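Local structure of probable spore coat polysaccharide biosynthesis protein E (Chromobacterium violaceum ATCC 12472, 3G8R) at the interface of chains A and B. The protein probably acts as a sialic acid synthase-like enzyme of the NeuB family, making N-acylneuraminate 9-phosphate or a related sugar, and binds zinc. Numbering follows the deposited sequence. Chains: chain A/B, Probable spore coat polysaccharide biosynthesis protein E.

The interface of chains A and B. Residues chain A 54-55, 57-58, 64, 67; chain B 283, 303-304, 306.
A:His55 and B:Phe283 come together from opposite sides, ends overlapping, and their rings stack face to face, centroids 3.6 Å apart and planes turned by 16°. Followed outward, A:His55 starts with CB near the far rim of the phenylalanine, at CZ. CG then lies against CE1, ND1 also faces CE1, CD2 lies against CD1 and CG of B:Phe283, and CE1 and NE2 both end over its CD1. CG is anti to the backbone N and beside the carbonyl carbon (chi1 -169°), the orientation in which the imidazole meets B:Phe283. The imidazole ND1 is hydrogen-bonded to the hydroxyl OG of A:Ser57 at 2.9 Å, a bond that should fix the ring's rotation; which of the two is the donor cannot be told. Histidine suits the place because it can offer a flat face to an aromatic ring while its ring nitrogen bonds a polar neighbour.

The backbone of A:His55 is tied across too: its N donates to the carbonyl O of B:Phe303 at 3.1 Å, nearly straight at 175°. This bond accompanies a parallel bridge between A:Ile54 and B:Phe303. The phenyl ring of B:Phe303 runs alongside A:Ile54, with CE2 4.0 Å from the CG2 methyl of A:Val67, so a broad apolar ring meets branched aliphatic groups.

B:Pro304, following a cis peptide bond, sets its CD over one face of A:Phe58, 3.8 Å from the ring centroid in a CH-pi contact. Its CG also touches the CG1 methyl of A:Val64 at 4.0 Å. A rigid proline ring suits this flat aromatic surface.

Each chain carries the NeuB and SAF parts of a longer protein. On chain A the patch spans 3-10 helix 56-58, its flanking loops and the start of helix 67-72 in the NeuB part; chain B contributes strand 281-284 and the loop after strand 299-302, in its SAF domain. The contact recurs across the two-fold axis, consistent with a domain-swapped dimer.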
loop_
_atom_site.group_PDB
_atom_site.type_symbol
_atom_site.label_atom_id
_atom_site.label_comp_id
_atom_site.label_asym_id
_atom_site.label_seq_id
_atom_site.Cartn_x
_atom_site.Cartn_y
_atom_site.Cartn_z
ATOM N N ILE A 54 -11.479 36.907 -13.426
ATOM C CA ILE A 54 -12.751 36.699 -14.086
ATOM C C ILE A 54 -12.861 37.754 -15.153
ATOM O O ILE A 54 -12.887 38.954 -14.875
ATOM C CB ILE A 54 -13.934 36.776 -13.119
ATOM C CG1 ILE A 54 -13.744 35.750 -11.985
ATOM C CG2 ILE A 54 -15.259 36.629 -13.909
ATOM C CD1 ILE A 54 -15.011 35.391 -11.185
ATOM N N HIS A 55 -12.907 37.299 -16.386
ATOM C CA HIS A 55 -12.873 38.218 -17.484
ATOM C C HIS A 55 -14.142 39.069 -17.577
ATOM O O HIS A 55 -15.251 38.585 -17.310
ATOM C CB HIS A 55 -12.641 37.473 -18.778
ATOM C CG HIS A 55 -12.345 38.378 -19.922
ATOM N ND1 HIS A 55 -13.291 38.712 -20.862
ATOM C CD2 HIS A 55 -11.228 39.064 -20.244
ATOM C CE1 HIS A 55 -12.760 39.536 -21.741
ATOM N NE2 HIS A 55 -11.508 39.767 -21.388
ATOM N N SER A 57 -16.023 39.656 -19.859
ATOM C CA SER A 57 -17.048 38.988 -20.651
ATOM C C SER A 57 -17.858 37.992 -19.826
ATOM O O SER A 57 -19.011 37.688 -20.138
ATOM C CB SER A 57 -16.424 38.298 -21.876
ATOM O OG SER A 57 -15.684 37.133 -21.521
ATOM N N PHE A 58 -17.254 37.484 -18.759
ATOM C CA PHE A 58 -17.956 36.532 -17.924
ATOM C C PHE A 58 -18.456 37.044 -16.568
ATOM O O PHE A 58 -19.153 36.331 -15.866
ATOM C CB PHE A 58 -17.153 35.268 -17.816
ATOM C CG PHE A 58 -17.337 34.369 -18.989
ATOM C CD1 PHE A 58 -18.334 33.382 -18.983
ATOM C CD2 PHE A 58 -16.539 34.510 -20.116
ATOM C CE1 PHE A 58 -18.519 32.538 -20.077
ATOM C CE2 PHE A 58 -16.709 33.672 -21.219
ATOM C CZ PHE A 58 -17.705 32.686 -21.200
ATOM N N VAL A 64 -22.167 29.102 -17.013
ATOM C CA VAL A 64 -20.964 28.291 -17.059
ATOM C C VAL A 64 -20.487 28.070 -15.617
ATOM O O VAL A 64 -20.816 28.854 -14.717
ATOM C CB VAL A 64 -19.902 28.965 -17.978
ATOM C CG1 VAL A 64 -18.877 29.790 -17.173
ATOM C CG2 VAL A 64 -19.227 27.956 -18.828
ATOM N N VAL A 67 -17.858 30.539 -12.242
ATOM C CA VAL A 67 -17.914 31.993 -12.200
ATOM C C VAL A 67 -18.670 32.510 -10.977
ATOM O O VAL A 67 -18.132 33.288 -10.204
ATOM C CB VAL A 67 -18.539 32.560 -13.463
ATOM C CG1 VAL A 67 -18.614 34.073 -13.382
ATOM C CG2 VAL A 67 -17.729 32.150 -14.624
ATOM N N PHE B 283 -6.953 36.296 -23.982
ATOM C CA PHE B 283 -7.726 37.405 -24.506
ATOM C C PHE B 283 -6.792 38.443 -25.032
ATOM O O PHE B 283 -5.780 38.742 -24.408
ATOM C CB PHE B 283 -8.576 38.040 -23.408
ATOM C CG PHE B 283 -9.566 37.100 -22.786
ATOM C CD1 PHE B 283 -10.923 37.175 -23.125
ATOM C CD2 PHE B 283 -9.149 36.136 -21.861
ATOM C CE1 PHE B 283 -11.862 36.293 -22.540
ATOM C CE2 PHE B 283 -10.064 35.235 -21.283
ATOM C CZ PHE B 283 -11.427 35.319 -21.620
ATOM N N PHE B 303 -10.215 33.932 -16.912
ATOM C CA PHE B 303 -11.027 32.741 -16.876
ATOM C C PHE B 303 -12.490 33.090 -17.115
ATOM O O PHE B 303 -12.895 34.199 -16.856
ATOM C CB PHE B 303 -10.752 32.013 -15.550
ATOM C CG PHE B 303 -11.976 31.511 -14.839
ATOM C CD1 PHE B 303 -12.289 30.158 -14.839
ATOM C CD2 PHE B 303 -12.794 32.382 -14.125
ATOM C CE1 PHE B 303 -13.417 29.669 -14.160
ATOM C CE2 PHE B 303 -13.943 31.906 -13.453
ATOM C CZ PHE B 303 -14.243 30.545 -13.467
ATOM N N PRO B 304 -13.278 32.161 -17.666
ATOM C CA PRO B 304 -12.947 30.840 -18.157
ATOM C C PRO B 304 -12.800 30.922 -19.666
ATOM O O PRO B 304 -13.229 31.902 -20.265
ATOM C CB PRO B 304 -14.207 30.079 -17.851
ATOM C CG PRO B 304 -15.262 31.066 -18.231
ATOM C CD PRO B 304 -14.706 32.437 -17.872
ATOM N N VAL B 306 -13.558 29.167 -23.607
ATOM C CA VAL B 306 -14.591 28.369 -24.283
ATOM C C VAL B 306 -14.031 27.577 -25.469
ATOM O O VAL B 306 -12.987 27.945 -26.019
ATOM C CB VAL B 306 -15.770 29.241 -24.772
ATOM C CG1 VAL B 306 -16.864 29.341 -23.669
ATOM C CG2 VAL B 306 -15.282 30.627 -25.277
#